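Local structure of putative tetR-family transcriptional regulatory protein (Streptomyces coelicolor, 2DG8) at residues Phe72-Arg86 / Arg129-Pro141. The protein probably acts as a TetR-family transcriptional regulator that binds DNA through an N-terminal helix-turn-helix domain. Numbering follows the deposited sequence.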
ATOM      1  N   PHE A  72       5.244   1.866  16.585  1.00 34.84           N
ATOM      2  CA  PHE A  72       5.008   3.299  16.657  1.00 37.54           C
ATOM      3  C   PHE A  72       5.275   3.729  18.098  1.00 40.00           C
ATOM      4  O   PHE A  72       5.935   4.738  18.348  1.00 38.35           O
ATOM      5  CB  PHE A  72       3.559   3.624  16.275  1.00 36.93           C
ATOM      6  CG  PHE A  72       3.348   3.831  14.793  1.00 36.41           C
ATOM      7  CD1 PHE A  72       2.878   5.049  14.311  1.00 36.22           C
ATOM      8  CD2 PHE A  72       3.644   2.824  13.882  1.00 36.94           C
ATOM      9  CE1 PHE A  72       2.700   5.263  12.939  1.00 36.69           C
ATOM     10  CE2 PHE A  72       3.470   3.023  12.505  1.00 38.32           C
ATOM     11  CZ  PHE A  72       3.002   4.246  12.035  1.00 38.45           C
ATOM     12  N   ASP A  73       4.767   2.939  19.037  1.00 40.08           N
ATOM     13  CA  ASP A  73       4.939   3.217  20.452  1.00 42.69           C
ATOM     14  C   ASP A  73       6.413   3.203  20.828  1.00 44.88           C
ATOM     15  O   ASP A  73       6.884   4.067  21.569  1.00 45.10           O
ATOM     16  CB  ASP A  73       4.210   2.176  21.292  1.00 42.56           C
ATOM     17  CG  ASP A  73       4.267   2.491  22.771  1.00 44.22           C
ATOM     18  OD1 ASP A  73       3.967   1.592  23.584  1.00 41.00           O
ATOM     19  OD2 ASP A  73       4.607   3.646  23.114  1.00 45.55           O
ATOM     20  N   GLU A  74       7.140   2.214  20.316  1.00 44.98           N
ATOM     21  CA  GLU A  74       8.563   2.100  20.600  1.00 46.56           C
ATOM     22  C   GLU A  74       9.326   3.374  20.220  1.00 46.89           C
ATOM     23  O   GLU A  74      10.129   3.884  21.005  1.00 49.51           O
ATOM     24  CB  GLU A  74       9.165   0.913  19.843  1.00 47.73           C
ATOM     25  CG  GLU A  74      10.615   0.614  20.228  1.00 52.88           C
ATOM     26  CD  GLU A  74      11.286  -0.391  19.300  1.00 54.68           C
ATOM     27  OE1 GLU A  74      10.718  -1.483  19.075  1.00 53.88           O
ATOM     28  OE2 GLU A  74      12.392  -0.087  18.801  1.00 58.05           O
ATOM     29  N   HIS A  75       9.080   3.879  19.013  1.00 44.49           N
ATOM     30  CA  HIS A  75       9.760   5.077  18.537  1.00 41.99           C
ATOM     31  C   HIS A  75       9.241   6.365  19.142  1.00 42.29           C
ATOM     32  O   HIS A  75      10.022   7.190  19.619  1.00 41.30           O
ATOM     33  CB  HIS A  75       9.664   5.186  17.008  1.00 37.72           C
ATOM     34  CG  HIS A  75      10.573   4.249  16.280  1.00 36.55           C
ATOM     35  ND1 HIS A  75      10.260   2.924  16.066  1.00 36.60           N
ATOM     36  CD2 HIS A  75      11.808   4.434  15.758  1.00 35.40           C
ATOM     37  CE1 HIS A  75      11.263   2.333  15.444  1.00 35.72           C
ATOM     38  NE2 HIS A  75      12.216   3.226  15.245  1.00 37.71           N
ATOM     39  N   LEU A  76       7.924   6.537  19.107  1.00 42.68           N
ATOM     40  CA  LEU A  76       7.285   7.745  19.613  1.00 44.92           C
ATOM     41  C   LEU A  76       7.268   7.855  21.134  1.00 46.23           C
ATOM     42  O   LEU A  76       7.411   8.948  21.687  1.00 44.89           O
ATOM     43  CB  LEU A  76       5.853   7.842  19.077  1.00 44.99           C
ATOM     44  CG  LEU A  76       5.643   8.132  17.584  1.00 46.72           C
ATOM     45  CD1 LEU A  76       6.123   9.543  17.252  1.00 48.11           C
ATOM     46  CD2 LEU A  76       6.386   7.119  16.753  1.00 47.63           C
ATOM     47  N   GLY A  77       7.083   6.729  21.808  1.00 47.22           N
ATOM     48  CA  GLY A  77       7.045   6.748  23.259  1.00 49.54           C
ATOM     49  C   GLY A  77       8.330   7.267  23.877  1.00 49.56           C
ATOM     50  O   GLY A  77       8.311   7.823  24.977  1.00 50.95           O
ATOM     51  N   ALA A  78       9.444   7.100  23.168  1.00 48.70           N
ATOM     52  CA  ALA A  78      10.747   7.541  23.659  1.00 48.75           C
ATOM     53  C   ALA A  78      11.096   8.986  23.306  1.00 49.85           C
ATOM     54  O   ALA A  78      12.210   9.436  23.577  1.00 49.66           O
ATOM     55  CB  ALA A  78      11.838   6.609  23.134  1.00 48.30           C
ATOM     56  N   ALA A  79      10.156   9.710  22.703  1.00 49.85           N
ATOM     57  CA  ALA A  79      10.390  11.101  22.323  1.00 50.34           C
ATOM     58  C   ALA A  79       9.938  12.048  23.430  1.00 50.51           C
ATOM     59  O   ALA A  79       8.815  11.949  23.924  1.00 49.91           O
ATOM     60  CB  ALA A  79       9.658  11.423  21.019  1.00 48.63           C
ATOM     61  N   ALA A  80      10.817  12.976  23.796  1.00 51.53           N
ATOM     62  CA  ALA A  80      10.541  13.941  24.856  1.00 53.26           C
ATOM     63  C   ALA A  80       9.773  15.190  24.417  1.00 54.42           C
ATOM     64  O   ALA A  80       9.012  15.759  25.204  1.00 55.50           O
ATOM     65  CB  ALA A  80      11.853  14.351  25.526  1.00 53.03           C
ATOM     66  N   ASP A  81       9.967  15.612  23.171  1.00 54.03           N
ATOM     67  CA  ASP A  81       9.301  16.799  22.644  1.00 55.12           C
ATOM     68  C   ASP A  81       9.042  16.669  21.146  1.00 55.35           C
ATOM     69  O   ASP A  81       9.335  15.628  20.553  1.00 55.52           O
ATOM     70  CB  ASP A  81      10.172  18.025  22.893  1.00 56.63           C
ATOM     71  CG  ASP A  81      11.641  17.748  22.628  1.00 58.38           C
ATOM     72  OD1 ASP A  81      12.352  17.356  23.577  1.00 58.07           O
ATOM     73  OD2 ASP A  81      12.079  17.900  21.468  1.00 59.09           O
ATOM     74  N   ARG A  82       8.500  17.727  20.540  1.00 54.04           N
ATOM     75  CA  ARG A  82       8.218  17.731  19.104  1.00 54.99           C
ATOM     76  C   ARG A  82       9.461  17.355  18.304  1.00 52.96           C
ATOM     77  O   ARG A  82       9.415  16.481  17.440  1.00 51.65           O
ATOM     78  CB  ARG A  82       7.775  19.117  18.614  1.00 58.17           C
ATOM     79  CG  ARG A  82       6.426  19.642  19.080  1.00 61.88           C
ATOM     80  CD  ARG A  82       6.138  20.962  18.347  1.00 63.59           C
ATOM     81  NE  ARG A  82       7.333  21.811  18.268  1.00 64.37           N
ATOM     82  CZ  ARG A  82       7.445  22.900  17.508  1.00 63.61           C
ATOM     83  NH1 ARG A  82       8.573  23.596  17.509  1.00 62.44           N
ATOM     84  NH2 ARG A  82       6.437  23.295  16.744  1.00 64.35           N
ATOM     85  N   ASP A  83      10.568  18.040  18.585  1.00 50.53           N
ATOM     86  CA  ASP A  83      11.810  17.795  17.873  1.00 49.05           C
ATOM     87  C   ASP A  83      12.238  16.338  17.886  1.00 47.99           C
ATOM     88  O   ASP A  83      12.612  15.800  16.847  1.00 47.10           O
ATOM     89  CB  ASP A  83      12.937  18.672  18.423  1.00 51.73           C
ATOM     90  CG  ASP A  83      12.827  20.123  17.969  1.00 54.74           C
ATOM     91  OD1 ASP A  83      12.614  20.363  16.758  1.00 55.52           O
ATOM     92  OD2 ASP A  83      12.968  21.026  18.822  1.00 57.19           O
ATOM     93  N   GLU A  84      12.195  15.697  19.052  1.00 45.56           N
ATOM     94  CA  GLU A  84      12.587  14.294  19.127  1.00 44.18           C
ATOM     95  C   GLU A  84      11.538  13.442  18.421  1.00 41.37           C
ATOM     96  O   GLU A  84      11.867  12.449  17.784  1.00 42.39           O
ATOM     97  CB  GLU A  84      12.736  13.837  20.581  1.00 46.48           C
ATOM     98  CG  GLU A  84      13.739  14.643  21.393  1.00 48.07           C
ATOM     99  CD  GLU A  84      14.224  13.906  22.635  1.00 48.69           C
ATOM    100  OE1 GLU A  84      13.409  13.219  23.292  1.00 47.68           O
ATOM    101  OE2 GLU A  84      15.425  14.026  22.961  1.00 49.07           O
ATOM    102  N   ALA A  85      10.277  13.849  18.523  1.00 38.23           N
ATOM    103  CA  ALA A  85       9.186  13.130  17.878  1.00 37.62           C
ATOM    104  C   ALA A  85       9.382  13.108  16.364  1.00 37.80           C
ATOM    105  O   ALA A  85       9.251  12.060  15.734  1.00 36.25           O
ATOM    106  CB  ALA A  85       7.854  13.779  18.214  1.00 36.18           C
ATOM    107  N   ARG A  86       9.697  14.268  15.789  1.00 36.62           N
ATOM    108  CA  ARG A  86       9.911  14.368  14.350  1.00 37.09           C
ATOM    109  C   ARG A  86      11.056  13.455  13.937  1.00 38.17           C
ATOM    110  O   ARG A  86      10.981  12.765  12.917  1.00 36.88           O
ATOM    111  CB  ARG A  86      10.251  15.810  13.947  1.00 36.40           C
ATOM    112  CG  ARG A  86       9.159  16.822  14.227  1.00 38.77           C
ATOM    113  CD  ARG A  86       9.536  18.196  13.686  1.00 37.69           C
ATOM    114  NE  ARG A  86       8.443  19.161  13.813  1.00 41.48           N
ATOM    115  CZ  ARG A  86       8.295  20.013  14.827  1.00 42.83           C
ATOM    116  NH1 ARG A  86       7.261  20.848  14.842  1.00 44.78           N
ATOM    117  NH2 ARG A  86       9.181  20.042  15.818  1.00 39.70           N
ATOM    118  N   ARG A 129      -6.286   4.342  13.598  1.00 35.78           N
ATOM    119  CA  ARG A 129      -6.694   5.041  14.806  1.00 38.58           C
ATOM    120  C   ARG A 129      -5.671   4.899  15.928  1.00 38.16           C
ATOM    121  O   ARG A 129      -5.370   5.861  16.623  1.00 39.25           O
ATOM    122  CB  ARG A 129      -8.051   4.519  15.288  1.00 39.38           C
ATOM    123  CG  ARG A 129      -8.708   5.392  16.345  1.00 43.91           C
ATOM    124  CD  ARG A 129      -9.580   4.555  17.268  1.00 49.02           C
ATOM    125  NE  ARG A 129      -8.758   3.879  18.266  1.00 52.59           N
ATOM    126  CZ  ARG A 129      -9.138   2.808  18.950  1.00 54.78           C
ATOM    127  NH1 ARG A 129     -10.337   2.279  18.743  1.00 58.58           N
ATOM    128  NH2 ARG A 129      -8.322   2.265  19.842  1.00 54.53           N
ATOM    129  N   ARG A 130      -5.150   3.693  16.114  1.00 39.33           N
ATOM    130  CA  ARG A 130      -4.166   3.452  17.165  1.00 40.45           C
ATOM    131  C   ARG A 130      -2.835   4.135  16.834  1.00 39.99           C
ATOM    132  O   ARG A 130      -2.122   4.612  17.725  1.00 39.86           O
ATOM    133  CB  ARG A 130      -3.981   1.948  17.352  1.00 42.14           C
ATOM    134  CG  ARG A 130      -5.291   1.239  17.669  1.00 46.91           C
ATOM    135  CD  ARG A 130      -5.156   0.367  18.901  1.00 51.03           C
ATOM    136  NE  ARG A 130      -4.385  -0.843  18.633  1.00 55.82           N
ATOM    137  CZ  ARG A 130      -3.729  -1.527  19.563  1.00 58.12           C
ATOM    138  NH1 ARG A 130      -3.058  -2.618  19.233  1.00 60.58           N
ATOM    139  NH2 ARG A 130      -3.725  -1.110  20.823  1.00 59.28           N
ATOM    140  N   SER A 131      -2.503   4.178  15.549  1.00 39.25           N
ATOM    141  CA  SER A 131      -1.277   4.843  15.115  1.00 37.89           C
ATOM    142  C   SER A 131      -1.390   6.311  15.522  1.00 37.42           C
ATOM    143  O   SER A 131      -0.476   6.883  16.122  1.00 36.23           O
ATOM    144  CB  SER A 131      -1.132   4.758  13.594  1.00 34.85           C
ATOM    145  OG  SER A 131      -1.037   3.417  13.162  1.00 31.21           O
ATOM    146  N   ARG A 132      -2.534   6.908  15.203  1.00 37.95           N
ATOM    147  CA  ARG A 132      -2.769   8.312  15.508  1.00 40.47           C
ATOM    148  C   ARG A 132      -2.720   8.610  16.999  1.00 40.92           C
ATOM    149  O   ARG A 132      -2.301   9.692  17.403  1.00 42.22           O
ATOM    150  CB  ARG A 132      -4.114   8.772  14.932  1.00 39.84           C
ATOM    151  CG  ARG A 132      -4.173   8.761  13.410  1.00 40.74           C
ATOM    152  CD  ARG A 132      -5.296   9.668  12.903  1.00 44.34           C
ATOM    153  NE  ARG A 132      -6.591   9.350  13.501  1.00 43.89           N
ATOM    154  CZ  ARG A 132      -7.424   8.419  13.047  1.00 46.71           C
ATOM    155  NH1 ARG A 132      -8.577   8.208  13.666  1.00 45.13           N
ATOM    156  NH2 ARG A 132      -7.113   7.708  11.968  1.00 47.05           N
ATOM    157  N   VAL A 133      -3.142   7.655  17.819  1.00 39.77           N
ATOM    158  CA  VAL A 133      -3.115   7.866  19.258  1.00 39.73           C
ATOM    159  C   VAL A 133      -1.685   8.223  19.673  1.00 40.00           C
ATOM    160  O   VAL A 133      -1.445   9.279  20.267  1.00 39.24           O
ATOM    161  CB  VAL A 133      -3.590   6.601  20.027  1.00 40.19           C
ATOM    162  CG1 VAL A 133      -3.421   6.803  21.524  1.00 42.37           C
ATOM    163  CG2 VAL A 133      -5.060   6.319  19.709  1.00 40.82           C
ATOM    164  N   HIS A 134      -0.731   7.358  19.341  1.00 39.18           N
ATOM    165  CA  HIS A 134       0.663   7.612  19.699  1.00 39.10           C
ATOM    166  C   HIS A 134       1.210   8.880  19.059  1.00 38.51           C
ATOM    167  O   HIS A 134       2.087   9.534  19.617  1.00 39.21           O
ATOM    168  CB  HIS A 134       1.543   6.430  19.310  1.00 40.59           C
ATOM    169  CG  HIS A 134       1.185   5.160  20.019  1.00 44.26           C
ATOM    170  ND1 HIS A 134       0.492   4.138  19.409  1.00 45.89           N
ATOM    171  CD2 HIS A 134       1.374   4.777  21.303  1.00 43.67           C
ATOM    172  CE1 HIS A 134       0.266   3.176  20.289  1.00 45.69           C
ATOM    173  NE2 HIS A 134       0.790   3.541  21.444  1.00 45.99           N
ATOM    174  N   LEU A 135       0.693   9.223  17.887  1.00 37.69           N
ATOM    175  CA  LEU A 135       1.148  10.416  17.190  1.00 38.09           C
ATOM    176  C   LEU A 135       0.618  11.648  17.921  1.00 38.71           C
ATOM    177  O   LEU A 135       1.302  12.667  18.019  1.00 36.44           O
ATOM    178  CB  LEU A 135       0.642  10.397  15.751  1.00 33.12           C
ATOM    179  CG  LEU A 135       1.571  10.241  14.543  1.00 35.06           C
ATOM    180  CD1 LEU A 135       2.889   9.533  14.850  1.00 28.71           C
ATOM    181  CD2 LEU A 135       0.777   9.510  13.497  1.00 30.05           C
ATOM    182  N   GLU A 136      -0.600  11.541  18.441  1.00 40.53           N
ATOM    183  CA  GLU A 136      -1.214  12.651  19.152  1.00 42.94           C
ATOM    184  C   GLU A 136      -0.589  12.921  20.515  1.00 42.88           C
ATOM    185  O   GLU A 136      -1.003  13.843  21.213  1.00 45.09           O
ATOM    186  CB  GLU A 136      -2.714  12.426  19.309  1.00 42.52           C
ATOM    187  CG  GLU A 136      -3.462  12.430  17.995  1.00 44.15           C
ATOM    188  CD  GLU A 136      -4.950  12.306  18.190  1.00 45.51           C
ATOM    189  OE1 GLU A 136      -5.663  12.049  17.198  1.00 44.61           O
ATOM    190  OE2 GLU A 136      -5.407  12.474  19.340  1.00 48.60           O
ATOM    191  N   LYS A 137       0.393  12.118  20.899  1.00 42.56           N
ATOM    192  CA  LYS A 137       1.063  12.346  22.167  1.00 44.63           C
ATOM    193  C   LYS A 137       2.066  13.481  21.963  1.00 45.21           C
ATOM    194  O   LYS A 137       2.652  13.987  22.921  1.00 46.50           O
ATOM    195  CB  LYS A 137       1.796  11.088  22.635  1.00 45.85           C
ATOM    196  CG  LYS A 137       0.882   9.958  23.072  1.00 47.96           C
ATOM    197  CD  LYS A 137       1.694   8.757  23.544  1.00 50.65           C
ATOM    198  CE  LYS A 137       0.803   7.547  23.809  1.00 53.26           C
ATOM    199  NZ  LYS A 137       1.617   6.366  24.229  1.00 55.42           N
ATOM    200  N   HIS A 138       2.254  13.887  20.709  1.00 43.73           N
ATOM    201  CA  HIS A 138       3.194  14.957  20.400  1.00 43.69           C
ATOM    202  C   HIS A 138       2.640  16.031  19.476  1.00 42.42           C
ATOM    203  O   HIS A 138       3.108  17.164  19.499  1.00 43.23           O
ATOM    204  CB  HIS A 138       4.469  14.387  19.772  1.00 44.83           C
ATOM    205  CG  HIS A 138       5.183  13.391  20.631  1.00 45.56           C
ATOM    206  ND1 HIS A 138       4.880  12.046  20.622  1.00 45.80           N
ATOM    207  CD2 HIS A 138       6.200  13.543  21.512  1.00 45.18           C
ATOM    208  CE1 HIS A 138       5.683  11.412  21.458  1.00 46.44           C
ATOM    209  NE2 HIS A 138       6.493  12.297  22.010  1.00 45.16           N
ATOM    210  N   PHE A 139       1.658  15.675  18.654  1.00 41.92           N
ATOM    211  CA  PHE A 139       1.074  16.626  17.714  1.00 41.48           C
ATOM    212  C   PHE A 139      -0.433  16.682  17.879  1.00 43.19           C
ATOM    213  O   PHE A 139      -1.040  15.737  18.385  1.00 44.50           O
ATOM    214  CB  PHE A 139       1.403  16.213  16.275  1.00 39.33           C
ATOM    215  CG  PHE A 139       2.875  16.019  16.017  1.00 37.04           C
ATOM    216  CD1 PHE A 139       3.702  17.108  15.765  1.00 35.14           C
ATOM    217  CD2 PHE A 139       3.439  14.747  16.066  1.00 34.66           C
ATOM    218  CE1 PHE A 139       5.072  16.933  15.567  1.00 33.01           C
ATOM    219  CE2 PHE A 139       4.804  14.560  15.871  1.00 31.86           C
ATOM    220  CZ  PHE A 139       5.622  15.655  15.623  1.00 33.83           C
ATOM    221  N   ASP A 140      -1.034  17.789  17.445  1.00 44.35           N
ATOM    222  CA  ASP A 140      -2.481  17.956  17.529  1.00 45.56           C
ATOM    223  C   ASP A 140      -3.152  16.921  16.618  1.00 45.30           C
ATOM    224  O   ASP A 140      -2.515  16.384  15.709  1.00 47.58           O
ATOM    225  CB  ASP A 140      -2.878  19.383  17.123  1.00 46.15           C
ATOM    226  CG  ASP A 140      -2.604  19.683  15.660  1.00 47.54           C
ATOM    227  OD1 ASP A 140      -3.379  19.219  14.795  1.00 50.64           O
ATOM    228  OD2 ASP A 140      -1.615  20.389  15.373  1.00 49.30           O
ATOM    229  N   PRO A 141      -4.444  16.629  16.853  1.00 43.93           N
ATOM    230  CA  PRO A 141      -5.218  15.655  16.071  1.00 42.01           C
ATOM    231  C   PRO A 141      -5.123  15.805  14.555  1.00 41.78           C
ATOM    232  O   PRO A 141      -4.934  14.825  13.839  1.00 40.34           O
ATOM    233  CB  PRO A 141      -6.641  15.866  16.571  1.00 41.14           C
ATOM    234  CG  PRO A 141      -6.428  16.265  18.003  1.00 44.20           C
ATOM    235  CD  PRO A 141      -5.290  17.248  17.889  1.00 44.42           C
TER
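Helix 72-77 and helix 129-135, where F72 meets S131 and D73 meets H134, run nearly parallel, 13° apart with axes 9.6 Å from each other, and both give way to loops that stay in contact. Along the helical part, L76 CD1 packs on L135 CD1 at 4.0 Å, and F72 packs its CE1 against S131 CB; the S131 hydroxyl hydrogen-bonds to W127 O. D73 lays its CB over one face of the H134 imidazole in a CH-pi contact, its carboxylate plane close to that of the ring. Both helices belong to the all-helical bundle that follows the helix-turn-helix region in TetR-type regulators; here the turn linking helix 53-77 to helix 82-98 is tied to the loop after helix 121-135. H138 carries that tie. CG beside the backbone N (chi1 -59°) directs the ring into the turn, where L76 O faces its edge, 3.0 Å from CE1. NE2 donates a nearly straight hydrogen bond to A79 O (3.0 Å, 170°); the oxygen lies in the imidazole plane, whereas NE2 sits above the carbonyl plane. A85 CB covers one ring face, 3.9 Å from the centroid, whereas ND1 is buried without a polar partner. A leucine here, lacking the NE2 donor, would probably leave the turn around A79 free to shift. Next door, the F139 ring meets A85 CB through CE2 and CZ and takes R86 CG at its edge, 4.0 Å from CZ, while R86 NE hydrogen-bonds to T178 OG1.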